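Local coordinates for transcriptional regulatory protein (Chlamydia trachomatis, PDB 3Q7R) that probably acts as a global activator of transcription, binding a cis-acting element in its own promoter and so probably promoting its own expression, at residues S59-E64 / L92-W97; V78-F83 / F96-R101; P12-L17 / K46-A51; S19-L24 / V55-L60. All coordinates share one frame; numbering follows the deposited sequence.

How the interactions relate
All four contacts are partly buried, but their chemistry changes around the sheet. Interaction 2 is the largest, a backbone-bonded parallel strand pair built mainly of buried side chains, with an acid–arginine pair at its end. Interaction 1 shares Phe-96 and Trp-97 with it and packs a loop against the C-terminal end of helix 85-93, setting carbonyls against an arginine; both also touch the second subunit. Interactions 3 and 4 each pair buried residues with exposed loop residues. Interaction 4 is a small polar cluster around a glutamate, tied to interaction 2 by the Glu-57 to Arg-101 salt bridge. Interaction 3, about 19 Å from interaction 2 between centres, brings a loop onto strand 13-18, largely through a histidine.

Interaction 1: residues S59-E64 / L92-W97; sequences SLLPRE and LDRGFW
Leu-61 opens the contact by laying its CD2 methyl over one face of the Phe-96 ring, offset toward the rim, with CD2 4.3 Å from Phe-96 CE2. The same branch meets Arg-94 tip to tip, while Leu-61 O lies 2.9 Å from the oxygen of a water that can donate a hydrogen bond to it. That water sits at the guanidinium edge, in its plane, and accepts from Arg-94 NH1 at 3.0 Å. Pro-62 O comes to the guanidinium edge and takes a weak, bent hydrogen bond from Arg-94 NH2 (2.8 Å, 121° at the hydrogen). Arg-63 O then lies over the centre of the guanidinium, 3.2 Å from Arg-94 CZ, where it faces the flat cation without a well-angled N-H. On the opposite face Phe-96 CD2 lies 4.3 Å above the plane, offset toward the rim. The strongest partner of Arg-94 is Asp-90, one turn back in the helix, and Ile-65 O accepts a hydrogen bond from the same NH2. At Gly-95, with positive phi (97°), the chain leaves the helical turn of helix 85-93 in a Schellman motif, and the loop following strand 51-57 packs against that helix end within the receiver domain.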
loop_
_atom_site.group_PDB
_atom_site.type_symbol
_atom_site.label_atom_id
_atom_site.label_comp_id
_atom_site.label_asym_id
_atom_site.label_seq_id
_atom_site.Cartn_x
_atom_site.Cartn_y
_atom_site.Cartn_z
ATOM N N SER A 59 8.218 13.736 -0.419
ATOM C CA SER A 59 9.117 14.874 -0.381
ATOM C C SER A 59 9.862 15.078 0.930
ATOM O O SER A 59 10.816 15.895 0.956
ATOM C CB SER A 59 8.400 16.177 -0.735
ATOM O OG SER A 59 7.908 16.174 -2.095
ATOM N N LEU A 60 9.463 14.376 1.993
ATOM C CA LEU A 60 10.114 14.487 3.296
ATOM C C LEU A 60 10.825 13.183 3.648
ATOM O O LEU A 60 11.430 13.077 4.729
ATOM C CB LEU A 60 9.144 14.871 4.377
ATOM C CG LEU A 60 8.560 16.276 4.190
ATOM C CD1 LEU A 60 7.377 16.538 5.170
ATOM C CD2 LEU A 60 9.706 17.286 4.350
ATOM N N LEU A 61 10.794 12.213 2.726
ATOM C CA LEU A 61 11.352 10.868 3.048
ATOM C C LEU A 61 12.823 10.813 2.586
ATOM O O LEU A 61 13.116 10.909 1.395
ATOM C CB LEU A 61 10.611 9.799 2.281
ATOM C CG LEU A 61 11.030 8.388 2.726
ATOM C CD1 LEU A 61 10.511 7.954 4.090
ATOM C CD2 LEU A 61 10.482 7.417 1.638
ATOM N N PRO A 62 13.760 10.748 3.512
ATOM C CA PRO A 62 15.164 10.641 3.033
ATOM C C PRO A 62 15.366 9.468 2.065
ATOM O O PRO A 62 14.833 8.372 2.242
ATOM C CB PRO A 62 15.948 10.309 4.316
ATOM C CG PRO A 62 15.084 10.886 5.423
ATOM C CD PRO A 62 13.663 10.601 4.971
ATOM N N ARG A 63 16.172 9.716 1.038
ATOM C CA ARG A 63 16.270 8.711 -0.020
ATOM C C ARG A 63 17.110 7.516 0.386
ATOM O O ARG A 63 17.008 6.493 -0.292
ATOM C CB ARG A 63 16.920 9.345 -1.240
ATOM C CG ARG A 63 15.916 10.152 -2.083
ATOM C CD ARG A 63 15.087 9.137 -2.960
ATOM N NE ARG A 63 16.004 8.663 -3.999
ATOM C CZ ARG A 63 16.279 9.354 -5.103
ATOM N NH1 ARG A 63 15.682 10.533 -5.317
ATOM N NH2 ARG A 63 17.159 8.885 -6.005
ATOM N N GLU A 64 17.912 7.672 1.441
ATOM C CA GLU A 64 18.867 6.613 1.836
ATOM C C GLU A 64 18.140 5.549 2.719
ATOM O O GLU A 64 18.568 4.408 2.801
ATOM C CB GLU A 64 20.057 7.246 2.582
ATOM C CG GLU A 64 20.743 8.364 1.780
ATOM C CD GLU A 64 20.002 9.720 1.843
ATOM O OE1 GLU A 64 19.073 9.897 2.687
ATOM O OE2 GLU A 64 20.357 10.608 1.018
ATOM N N LEU A 92 9.234 0.441 -3.144
ATOM C CA LEU A 92 8.810 -0.912 -2.784
ATOM C C LEU A 92 10.039 -1.759 -2.380
ATOM O O LEU A 92 10.008 -2.541 -1.415
ATOM C CB LEU A 92 8.089 -1.551 -3.955
ATOM C CG LEU A 92 6.747 -0.857 -4.307
ATOM C CD1 LEU A 92 6.302 -1.317 -5.734
ATOM C CD2 LEU A 92 5.630 -1.170 -3.257
ATOM N N ASP A 93 11.114 -1.587 -3.137
ATOM C CA ASP A 93 12.319 -2.376 -2.872
ATOM C C ASP A 93 12.976 -1.963 -1.550
ATOM O O ASP A 93 13.670 -2.789 -0.923
ATOM C CB ASP A 93 13.339 -2.207 -4.008
ATOM C CG ASP A 93 12.953 -2.976 -5.288
ATOM O OD1 ASP A 93 11.971 -3.729 -5.266
ATOM O OD2 ASP A 93 13.702 -2.805 -6.296
ATOM N N ARG A 94 12.764 -0.720 -1.124
ATOM C CA ARG A 94 13.263 -0.245 0.153
ATOM C C ARG A 94 12.336 -0.607 1.324
ATOM O O ARG A 94 12.652 -0.273 2.456
ATOM C CB ARG A 94 13.479 1.292 0.115
ATOM C CG ARG A 94 14.715 1.696 -0.738
ATOM C CD ARG A 94 14.578 3.189 -1.220
ATOM N NE ARG A 94 14.527 4.057 -0.088
ATOM C CZ ARG A 94 14.044 5.290 -0.061
ATOM N NH1 ARG A 94 13.471 5.915 -1.134
ATOM N NH2 ARG A 94 14.108 5.931 1.080
ATOM N N GLY A 95 11.203 -1.254 1.041
ATOM C CA GLY A 95 10.278 -1.689 2.082
ATOM C C GLY A 95 9.104 -0.804 2.362
ATOM O O GLY A 95 8.358 -1.053 3.329
ATOM N N PHE A 96 8.861 0.175 1.493
ATOM C CA PHE A 96 7.765 1.117 1.742
ATOM C C PHE A 96 6.588 0.908 0.769
ATOM O O PHE A 96 6.739 1.093 -0.452
ATOM C CB PHE A 96 8.263 2.541 1.497
ATOM C CG PHE A 96 9.406 2.932 2.400
ATOM C CD1 PHE A 96 9.182 3.171 3.745
ATOM C CD2 PHE A 96 10.700 3.093 1.891
ATOM C CE1 PHE A 96 10.262 3.557 4.585
ATOM C CE2 PHE A 96 11.752 3.481 2.740
ATOM C CZ PHE A 96 11.512 3.680 4.100
ATOM N N TRP A 97 5.421 0.654 1.345
ATOM C CA TRP A 97 4.194 0.752 0.598
ATOM C C TRP A 97 3.811 2.245 0.475
ATOM O O TRP A 97 4.313 3.089 1.239
ATOM C CB TRP A 97 3.068 -0.075 1.305
ATOM C CG TRP A 97 1.757 -0.114 0.561
ATOM C CD1 TRP A 97 0.517 0.257 1.033
ATOM C CD2 TRP A 97 1.543 -0.553 -0.779
ATOM N NE1 TRP A 97 -0.455 0.086 0.051
ATOM C CE2 TRP A 97 0.137 -0.418 -1.066
ATOM C CE3 TRP A 97 2.385 -1.044 -1.764
ATOM C CZ2 TRP A 97 -0.414 -0.733 -2.299
ATOM C CZ3 TRP A 97 1.814 -1.380 -3.028
ATOM C CH2 TRP A 97 0.428 -1.207 -3.267
HETATM O O HOH W 1 12.830 8.813 -0.560
#

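Interaction 2: residues V78-F83 / F96-R101; sequences VLLDFF and FWYLIR. With EDO (1,2-ethanediol), chain C.
Leu-80 and Arg-101 meet where two parallel strands run out, joined by the bond from Arg-101 N to Leu-80 O (2.9 Å). Three further backbone bonds hold strand 78-80 to strand 97-100: Val-78 N to Trp-97 O, Leu-99 N to Val-78 O and Leu-80 N to Leu-99 O. Followed outward, the Arg-101 side chain first passes Leu-80 O, with CB and then CG beside it, CG 3.5 Å from that O. The chain stays extended from CG to NE, and its CD lies 3.5 Å from Asp-81 OD1. At the tip NH1 forms a salt bridge with Asp-81 OD1 at 2.9 Å, the oxygen tilted 33° out of the guanidinium plane, while NH2 comes 4.2 Å from Leu-79 CD1. NH1 has its stronger partner in Glu-57, so two carboxylates share it. On the face carrying Val-78 and Leu-80, Leu-80 CD1 makes a CH-pi contact over the Tyr-98 ring, 4.3 Å from its centroid, and Leu-80 lies alongside Ile-100. The backbone N of Ile-100 is bonded to a bound ethanediol, which also reaches Ile-100 of the second subunit. Helix 85-93 links the two strands as a beta-alpha-beta unit and covers Leu-80 and Tyr-98, while Leu-79 turns the other way onto Val-55 of strand 51-57.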
loop_
_atom_site.group_PDB
_atom_site.type_symbol
_atom_site.label_atom_id
_atom_site.label_comp_id
_atom_site.label_asym_id
_atom_site.label_seq_id
_atom_site.Cartn_x
_atom_site.Cartn_y
_atom_site.Cartn_z
ATOM N N VAL A 78 4.124 5.696 2.749
ATOM C CA VAL A 78 4.613 6.893 2.053
ATOM C C VAL A 78 3.519 7.526 1.185
ATOM O O VAL A 78 2.736 6.820 0.555
ATOM C CB VAL A 78 5.827 6.509 1.199
ATOM C CG1 VAL A 78 6.213 7.650 0.270
ATOM C CG2 VAL A 78 6.974 6.068 2.095
ATOM N N LEU A 79 3.435 8.859 1.186
ATOM C CA LEU A 79 2.461 9.566 0.356
ATOM C C LEU A 79 3.185 10.232 -0.809
ATOM O O LEU A 79 4.081 11.057 -0.601
ATOM C CB LEU A 79 1.732 10.647 1.141
ATOM C CG LEU A 79 1.112 10.191 2.454
ATOM C CD1 LEU A 79 0.284 11.407 3.053
ATOM C CD2 LEU A 79 0.231 8.934 2.202
ATOM N N LEU A 80 2.800 9.874 -2.021
ATOM C CA LEU A 80 3.493 10.371 -3.239
ATOM C C LEU A 80 2.638 11.386 -3.989
ATOM O O LEU A 80 1.447 11.171 -4.170
ATOM C CB LEU A 80 3.716 9.223 -4.244
ATOM C CG LEU A 80 5.053 8.567 -4.121
ATOM C CD1 LEU A 80 5.059 7.223 -4.843
ATOM C CD2 LEU A 80 6.115 9.471 -4.802
ATOM N N ASP A 81 3.249 12.446 -4.503
ATOM C CA ASP A 81 2.468 13.389 -5.335
ATOM C C ASP A 81 2.211 12.859 -6.744
ATOM O O ASP A 81 1.301 13.373 -7.432
ATOM C CB ASP A 81 3.249 14.692 -5.546
ATOM C CG ASP A 81 3.375 15.539 -4.288
ATOM O OD1 ASP A 81 2.558 15.433 -3.358
ATOM O OD2 ASP A 81 4.238 16.467 -4.302
ATOM N N PHE A 82 3.012 11.912 -7.213
ATOM C CA PHE A 82 3.066 11.608 -8.643
ATOM C C PHE A 82 3.375 10.125 -8.851
ATOM O O PHE A 82 3.889 9.431 -7.943
ATOM C CB PHE A 82 4.213 12.441 -9.316
ATOM C CG PHE A 82 5.569 12.160 -8.683
ATOM C CD1 PHE A 82 6.317 11.089 -9.127
ATOM C CD2 PHE A 82 6.052 12.959 -7.611
ATOM C CE1 PHE A 82 7.538 10.758 -8.499
ATOM C CE2 PHE A 82 7.228 12.641 -6.959
ATOM C CZ PHE A 82 8.001 11.552 -7.412
ATOM N N PHE A 83 3.157 9.682 -10.084
ATOM C CA PHE A 83 3.577 8.382 -10.564
ATOM C C PHE A 83 4.864 8.494 -11.375
ATOM O O PHE A 83 4.945 9.302 -12.351
ATOM C CB PHE A 83 2.528 7.771 -11.487
ATOM C CG PHE A 83 3.020 6.519 -12.130
ATOM C CD1 PHE A 83 3.103 5.358 -11.394
ATOM C CD2 PHE A 83 3.509 6.531 -13.395
ATOM C CE1 PHE A 83 3.589 4.212 -11.963
ATOM C CE2 PHE A 83 3.992 5.387 -13.957
ATOM C CZ PHE A 83 4.076 4.244 -13.212
ATOM N N PHE A 96 8.861 0.175 1.493
ATOM C CA PHE A 96 7.765 1.117 1.742
ATOM C C PHE A 96 6.588 0.908 0.769
ATOM O O PHE A 96 6.739 1.093 -0.452
ATOM C CB PHE A 96 8.263 2.541 1.497
ATOM C CG PHE A 96 9.406 2.932 2.400
ATOM C CD1 PHE A 96 9.182 3.171 3.745
ATOM C CD2 PHE A 96 10.700 3.093 1.891
ATOM C CE1 PHE A 96 10.262 3.557 4.585
ATOM C CE2 PHE A 96 11.752 3.481 2.740
ATOM C CZ PHE A 96 11.512 3.680 4.100
ATOM N N TRP A 97 5.421 0.654 1.345
ATOM C CA TRP A 97 4.194 0.752 0.598
ATOM C C TRP A 97 3.811 2.245 0.475
ATOM O O TRP A 97 4.313 3.089 1.239
ATOM C CB TRP A 97 3.068 -0.075 1.305
ATOM C CG TRP A 97 1.757 -0.114 0.561
ATOM C CD1 TRP A 97 0.517 0.257 1.033
ATOM C CD2 TRP A 97 1.543 -0.553 -0.779
ATOM N NE1 TRP A 97 -0.455 0.086 0.051
ATOM C CE2 TRP A 97 0.137 -0.418 -1.066
ATOM C CE3 TRP A 97 2.385 -1.044 -1.764
ATOM C CZ2 TRP A 97 -0.414 -0.733 -2.299
ATOM C CZ3 TRP A 97 1.814 -1.380 -3.028
ATOM C CH2 TRP A 97 0.428 -1.207 -3.267
ATOM N N TYR A 98 2.915 2.570 -0.463
ATOM C CA TYR A 98 2.652 4.000 -0.728
ATOM C C TYR A 98 1.260 4.193 -1.302
ATOM O O TYR A 98 0.644 3.220 -1.777
ATOM C CB TYR A 98 3.678 4.630 -1.740
ATOM C CG TYR A 98 3.737 3.886 -3.057
ATOM C CD1 TYR A 98 2.818 4.125 -4.046
ATOM C CD2 TYR A 98 4.731 2.920 -3.275
ATOM C CE1 TYR A 98 2.882 3.421 -5.268
ATOM C CE2 TYR A 98 4.805 2.205 -4.462
ATOM C CZ TYR A 98 3.867 2.433 -5.424
ATOM O OH TYR A 98 3.899 1.722 -6.640
ATOM N N LEU A 99 0.758 5.415 -1.176
ATOM C CA LEU A 99 -0.445 5.881 -1.884
ATOM C C LEU A 99 0.026 6.998 -2.790
ATOM O O LEU A 99 0.899 7.798 -2.375
ATOM C CB LEU A 99 -1.468 6.502 -0.914
ATOM C CG LEU A 99 -2.034 5.539 0.129
ATOM C CD1 LEU A 99 -2.890 6.274 1.166
ATOM C CD2 LEU A 99 -2.872 4.517 -0.635
ATOM N N ILE A 100 -0.585 7.136 -3.977
ATOM C CA ILE A 100 -0.274 8.225 -4.892
ATOM C C ILE A 100 -1.488 9.136 -4.929
ATOM O O ILE A 100 -2.645 8.643 -4.952
ATOM C CB ILE A 100 0.079 7.726 -6.292
ATOM C CG1 ILE A 100 1.309 6.798 -6.192
ATOM C CG2 ILE A 100 0.298 8.940 -7.244
ATOM C CD1 ILE A 100 1.899 6.350 -7.578
ATOM N N ARG A 101 -1.241 10.452 -4.897
ATOM C CA ARG A 101 -2.322 11.420 -4.919
ATOM C C ARG A 101 -3.170 11.254 -6.208
ATOM O O ARG A 101 -2.698 10.805 -7.250
ATOM C CB ARG A 101 -1.757 12.854 -4.790
ATOM C CG ARG A 101 -1.328 13.177 -3.332
ATOM C CD ARG A 101 -0.856 14.647 -3.086
ATOM N NE ARG A 101 -0.986 14.850 -1.679
ATOM C CZ ARG A 101 -0.042 14.552 -0.777
ATOM N NH1 ARG A 101 1.193 14.194 -1.155
ATOM N NH2 ARG A 101 -0.329 14.651 0.512
HETATM C C1 EDO C . -1.047 3.539 -6.131
HETATM O O1 EDO C . -0.886 3.480 -7.548
HETATM C C2 EDO C . -2.270 4.418 -5.884
HETATM O O2 EDO C . -2.266 4.861 -4.538
HETATM O O HOH W 2 -0.992 11.946 -9.055
#

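Interaction 3: residues P12-L17 / K46-A51; sequences PKHVLL and KQELSA
The His-14 imidazole and the Glu-48 carboxylate meet at the ring's edge: Glu-48 OE1 lies in the ring plane, 3.2 Å from His-14 CE1, with the two planes 34° apart. Ser-50 OG comes to the ring obliquely and shares a hydrogen bond with His-14 ND1 at 2.8 Å. Thr-40 of strand 37-42 holds the other ring nitrogen, NE2, so both are engaged and the rotation of the imidazole is fixed. With CG anti to the backbone N (chi1 178°), the ring starts out toward the turn at 48-51. Further along the strand, Leu-16 CD2 touches the aliphatic part of Lys-46 at CG, 3.8 Å away, the two side chains crossing at about a right angle. Lys-46 NZ reaches on to Glu-48 OE2 in a weak salt bridge of 3.3 Å. Glu-48 to Ala-51 form a type I beta turn that leads straight into strand 51-57, next to strand 13-18 in the parallel sheet, with strand order 2-1-3-4-5, of the CheY-like receiver fold.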
loop_
_atom_site.group_PDB
_atom_site.type_symbol
_atom_site.label_atom_id
_atom_site.label_comp_id
_atom_site.label_asym_id
_atom_site.label_seq_id
_atom_site.Cartn_x
_atom_site.Cartn_y
_atom_site.Cartn_z
ATOM N N PRO A 12 -5.101 3.691 22.302
ATOM C CA PRO A 12 -5.109 3.835 20.853
ATOM C C PRO A 12 -3.704 3.669 20.264
ATOM O O PRO A 12 -2.689 3.858 20.956
ATOM C CB PRO A 12 -5.636 5.258 20.649
ATOM C CG PRO A 12 -5.242 5.978 21.891
ATOM C CD PRO A 12 -5.313 4.968 23.006
ATOM N N LYS A 13 -3.674 3.266 19.009
ATOM C CA LYS A 13 -2.432 3.211 18.253
ATOM C C LYS A 13 -2.059 4.656 17.911
ATOM O O LYS A 13 -2.926 5.476 17.662
ATOM C CB LYS A 13 -2.650 2.441 16.960
ATOM C CG LYS A 13 -3.068 0.985 17.159
ATOM C CD LYS A 13 -1.954 0.104 17.666
ATOM C CE LYS A 13 -2.340 -1.407 17.596
ATOM N NZ LYS A 13 -2.826 -1.863 16.244
ATOM N N HIS A 14 -0.775 4.947 17.874
ATOM C CA HIS A 14 -0.297 6.282 17.561
ATOM C C HIS A 14 0.202 6.338 16.140
ATOM O O HIS A 14 1.057 5.539 15.718
ATOM C CB HIS A 14 0.896 6.675 18.469
ATOM C CG HIS A 14 1.446 8.038 18.142
ATOM N ND1 HIS A 14 2.749 8.427 18.435
ATOM C CD2 HIS A 14 0.871 9.113 17.540
ATOM C CE1 HIS A 14 2.942 9.658 18.003
ATOM N NE2 HIS A 14 1.808 10.103 17.461
ATOM N N VAL A 15 -0.338 7.295 15.411
ATOM C CA VAL A 15 0.073 7.543 14.022
ATOM C C VAL A 15 0.740 8.912 13.941
ATOM O O VAL A 15 0.150 9.899 14.402
ATOM C CB VAL A 15 -1.157 7.562 13.112
ATOM C CG1 VAL A 15 -0.719 7.802 11.679
ATOM C CG2 VAL A 15 -1.944 6.213 13.269
ATOM N N LEU A 16 1.961 8.979 13.400
ATOM C CA LEU A 16 2.639 10.277 13.218
ATOM C C LEU A 16 2.620 10.592 11.728
ATOM O O LEU A 16 3.112 9.804 10.947
ATOM C CB LEU A 16 4.092 10.187 13.703
ATOM C CG LEU A 16 4.965 11.406 13.283
ATOM C CD1 LEU A 16 4.513 12.707 13.925
ATOM C CD2 LEU A 16 6.499 11.147 13.580
ATOM N N LEU A 17 2.002 11.714 11.329
ATOM C CA LEU A 17 2.005 12.178 9.950
ATOM C C LEU A 17 3.131 13.173 9.803
ATOM O O LEU A 17 3.156 14.181 10.523
ATOM C CB LEU A 17 0.678 12.862 9.624
ATOM C CG LEU A 17 0.578 13.478 8.231
ATOM C CD1 LEU A 17 0.524 12.370 7.132
ATOM C CD2 LEU A 17 -0.720 14.341 8.139
ATOM N N LYS A 46 10.890 11.477 11.126
ATOM C CA LYS A 46 11.393 10.853 12.367
ATOM C C LYS A 46 10.455 9.727 12.723
ATOM O O LYS A 46 9.440 9.475 12.041
ATOM C CB LYS A 46 11.448 11.890 13.483
ATOM C CG LYS A 46 10.042 12.385 13.802
ATOM C CD LYS A 46 9.926 13.484 14.933
ATOM C CE LYS A 46 10.514 13.148 16.195
ATOM N NZ LYS A 46 10.083 14.187 17.226
ATOM N N GLN A 47 10.822 8.996 13.773
ATOM C CA GLN A 47 9.857 8.157 14.463
ATOM C C GLN A 47 9.815 8.630 15.920
ATOM O O GLN A 47 10.608 9.494 16.335
ATOM C CB GLN A 47 10.200 6.656 14.392
ATOM C CG GLN A 47 10.511 6.253 12.946
ATOM C CD GLN A 47 10.638 4.788 12.762
ATOM O OE1 GLN A 47 10.960 4.058 13.713
ATOM N NE2 GLN A 47 10.510 4.336 11.518
ATOM N N GLU A 48 8.817 8.146 16.640
ATOM C CA GLU A 48 8.673 8.415 18.075
ATOM C C GLU A 48 8.481 7.081 18.766
ATOM O O GLU A 48 8.063 6.114 18.129
ATOM C CB GLU A 48 7.502 9.379 18.347
ATOM C CG GLU A 48 7.836 10.780 17.913
ATOM C CD GLU A 48 6.735 11.797 18.058
ATOM O OE1 GLU A 48 5.608 11.410 18.378
ATOM O OE2 GLU A 48 7.029 13.006 17.846
ATOM N N LEU A 49 8.821 7.012 20.058
ATOM C CA LEU A 49 8.728 5.764 20.794
ATOM C C LEU A 49 7.351 5.159 20.746
ATOM O O LEU A 49 7.225 3.934 20.735
ATOM C CB LEU A 49 9.099 5.962 22.273
ATOM C CG LEU A 49 10.566 6.278 22.457
ATOM C CD1 LEU A 49 10.805 6.718 23.930
ATOM C CD2 LEU A 49 11.416 5.041 22.121
ATOM N N SER A 50 6.327 6.016 20.772
ATOM C CA SER A 50 4.957 5.552 20.746
ATOM C C SER A 50 4.415 5.269 19.376
ATOM O O SER A 50 3.351 4.703 19.272
ATOM C CB SER A 50 4.054 6.561 21.434
ATOM O OG SER A 50 4.140 7.813 20.771
ATOM N N ALA A 51 5.128 5.670 18.316
ATOM C CA ALA A 51 4.525 5.592 16.984
ATOM C C ALA A 51 4.446 4.146 16.506
ATOM O O ALA A 51 5.444 3.429 16.430
ATOM C CB ALA A 51 5.342 6.409 16.008
#

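Interaction 4: residues S19-L24 / V55-L60; sequences SEHWDL and VCEYSL
Ser-19 OG and His-21 ND1 both donate a hydrogen bond to Glu-57 OE2. The bond from Ser-19 OG to Glu-57 OE2 is 2.8 Å long and uses the anti lone pair of that oxygen. From His-21 ND1 to Glu-57 OE2 the distance is 3.1 Å, and here the donor stands above the carboxylate plane, 62° out of it, with imidazole and carboxylate 47° apart. Ser-19 OG also accepts, from His-21 N at 2.9 Å, forming an ST turn. The remaining oxygen, OE1, is taken by Arg-101 NH1 in a salt bridge, so both carboxylate oxygens have partners. Beside this polar group Leu-60 CD1 packs on Ser-19 CA, 3.9 Å away. Glu-57 sits at the C-terminal end of strand 51-57, where receiver domains usually carry the phosphoacceptor aspartate. That strand runs between strands 13-18 and 75-80, and His-21, at the N-cap position of helix 22-31, faces the glutamate from the loop after strand 13-18.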
loop_
_atom_site.group_PDB
_atom_site.type_symbol
_atom_site.label_atom_id
_atom_site.label_comp_id
_atom_site.label_asym_id
_atom_site.label_seq_id
_atom_site.Cartn_x
_atom_site.Cartn_y
_atom_site.Cartn_z
ATOM N N SER A 19 4.214 15.681 7.354
ATOM C CA SER A 19 3.667 16.417 6.242
ATOM C C SER A 19 3.483 17.870 6.629
ATOM O O SER A 19 3.251 18.195 7.780
ATOM C CB SER A 19 2.315 15.813 5.878
ATOM O OG SER A 19 1.751 16.430 4.711
ATOM N N GLU A 20 3.503 18.729 5.610
ATOM C CA GLU A 20 3.045 20.134 5.728
ATOM C C GLU A 20 1.591 20.337 5.332
ATOM O O GLU A 20 1.095 21.466 5.375
ATOM C CB GLU A 20 3.929 21.076 4.917
ATOM C CG GLU A 20 5.401 21.080 5.456
ATOM C CD GLU A 20 6.297 22.122 4.787
ATOM O OE1 GLU A 20 5.852 22.759 3.791
ATOM O OE2 GLU A 20 7.454 22.283 5.233
ATOM N N HIS A 21 0.910 19.241 4.944
ATOM C CA HIS A 21 -0.509 19.326 4.610
ATOM C C HIS A 21 -1.354 19.322 5.880
ATOM O O HIS A 21 -1.966 18.308 6.226
ATOM C CB HIS A 21 -0.869 18.175 3.663
ATOM C CG HIS A 21 -0.346 18.386 2.269
ATOM N ND1 HIS A 21 0.797 17.801 1.752
ATOM C CD2 HIS A 21 -0.816 19.205 1.294
ATOM C CE1 HIS A 21 0.966 18.202 0.492
ATOM N NE2 HIS A 21 0.010 19.063 0.201
ATOM N N TRP A 22 -1.349 20.455 6.575
ATOM C CA TRP A 22 -2.087 20.599 7.813
ATOM C C TRP A 22 -3.588 20.314 7.612
ATOM O O TRP A 22 -4.213 19.741 8.486
ATOM C CB TRP A 22 -1.885 22.008 8.389
ATOM C CG TRP A 22 -0.467 22.246 8.870
ATOM C CD1 TRP A 22 0.586 22.699 8.119
ATOM C CD2 TRP A 22 0.052 22.047 10.197
ATOM N NE1 TRP A 22 1.714 22.796 8.895
ATOM C CE2 TRP A 22 1.417 22.401 10.174
ATOM C CE3 TRP A 22 -0.509 21.630 11.405
ATOM C CZ2 TRP A 22 2.221 22.351 11.302
ATOM C CZ3 TRP A 22 0.294 21.569 12.524
ATOM C CH2 TRP A 22 1.648 21.931 12.468
ATOM N N ASP A 23 -4.165 20.676 6.466
ATOM C CA ASP A 23 -5.605 20.432 6.260
ATOM C C ASP A 23 -5.904 18.944 6.138
ATOM O O ASP A 23 -6.835 18.443 6.738
ATOM C CB ASP A 23 -6.145 21.211 5.046
ATOM C CG ASP A 23 -5.293 21.050 3.777
ATOM O OD1 ASP A 23 -4.201 20.412 3.759
ATOM O OD2 ASP A 23 -5.750 21.595 2.743
ATOM N N LEU A 24 -5.060 18.213 5.410
ATOM C CA LEU A 24 -5.168 16.756 5.356
ATOM C C LEU A 24 -5.080 16.166 6.788
ATOM O O LEU A 24 -5.837 15.276 7.149
ATOM C CB LEU A 24 -4.083 16.137 4.465
ATOM C CG LEU A 24 -4.041 14.605 4.409
ATOM C CD1 LEU A 24 -5.304 14.007 3.732
ATOM C CD2 LEU A 24 -2.754 14.170 3.662
ATOM N N VAL A 55 3.342 8.091 8.710
ATOM C CA VAL A 55 2.845 8.295 7.325
ATOM C C VAL A 55 3.670 9.465 6.841
ATOM O O VAL A 55 3.606 10.531 7.435
ATOM C CB VAL A 55 1.362 8.649 7.335
ATOM C CG1 VAL A 55 0.909 8.931 5.899
ATOM C CG2 VAL A 55 0.547 7.471 7.874
ATOM N N CYS A 56 4.539 9.253 5.830
ATOM C CA CYS A 56 5.486 10.323 5.477
ATOM C C CYS A 56 5.345 10.769 4.038
ATOM O O CYS A 56 5.340 9.926 3.154
ATOM C CB CYS A 56 6.909 9.757 5.644
ATOM S SG CYS A 56 8.214 11.017 5.502
ATOM N N GLU A 57 5.262 12.076 3.807
ATOM C CA GLU A 57 5.318 12.556 2.451
ATOM C C GLU A 57 6.621 12.119 1.761
ATOM O O GLU A 57 7.727 12.207 2.345
ATOM C CB GLU A 57 5.345 14.087 2.473
ATOM C CG GLU A 57 4.045 14.664 2.999
ATOM C CD GLU A 57 2.911 14.543 2.019
ATOM O OE1 GLU A 57 3.087 14.057 0.881
ATOM O OE2 GLU A 57 1.772 14.880 2.399
ATOM N N TYR A 58 6.516 11.699 0.499
ATOM C CA TYR A 58 7.722 11.333 -0.226
ATOM C C TYR A 58 8.721 12.511 -0.254
ATOM O O TYR A 58 9.938 12.321 -0.155
ATOM C CB TYR A 58 7.358 10.890 -1.634
ATOM C CG TYR A 58 8.568 10.415 -2.434
ATOM C CD1 TYR A 58 9.139 9.158 -2.152
ATOM C CD2 TYR A 58 9.119 11.208 -3.420
ATOM C CE1 TYR A 58 10.252 8.707 -2.888
ATOM C CE2 TYR A 58 10.246 10.764 -4.153
ATOM C CZ TYR A 58 10.756 9.492 -3.873
ATOM O OH TYR A 58 11.866 9.049 -4.615
ATOM N N SER A 59 8.218 13.736 -0.419
ATOM C CA SER A 59 9.117 14.874 -0.381
ATOM C C SER A 59 9.862 15.078 0.930
ATOM O O SER A 59 10.816 15.895 0.956
ATOM C CB SER A 59 8.400 16.177 -0.735
ATOM O OG SER A 59 7.908 16.174 -2.095
ATOM N N LEU A 60 9.463 14.376 1.993
ATOM C CA LEU A 60 10.114 14.487 3.296
ATOM C C LEU A 60 10.825 13.183 3.648
ATOM O O LEU A 60 11.430 13.077 4.729
ATOM C CB LEU A 60 9.144 14.871 4.377
ATOM C CG LEU A 60 8.560 16.276 4.190
ATOM C CD1 LEU A 60 7.377 16.538 5.170
ATOM C CD2 LEU A 60 9.706 17.286 4.350
#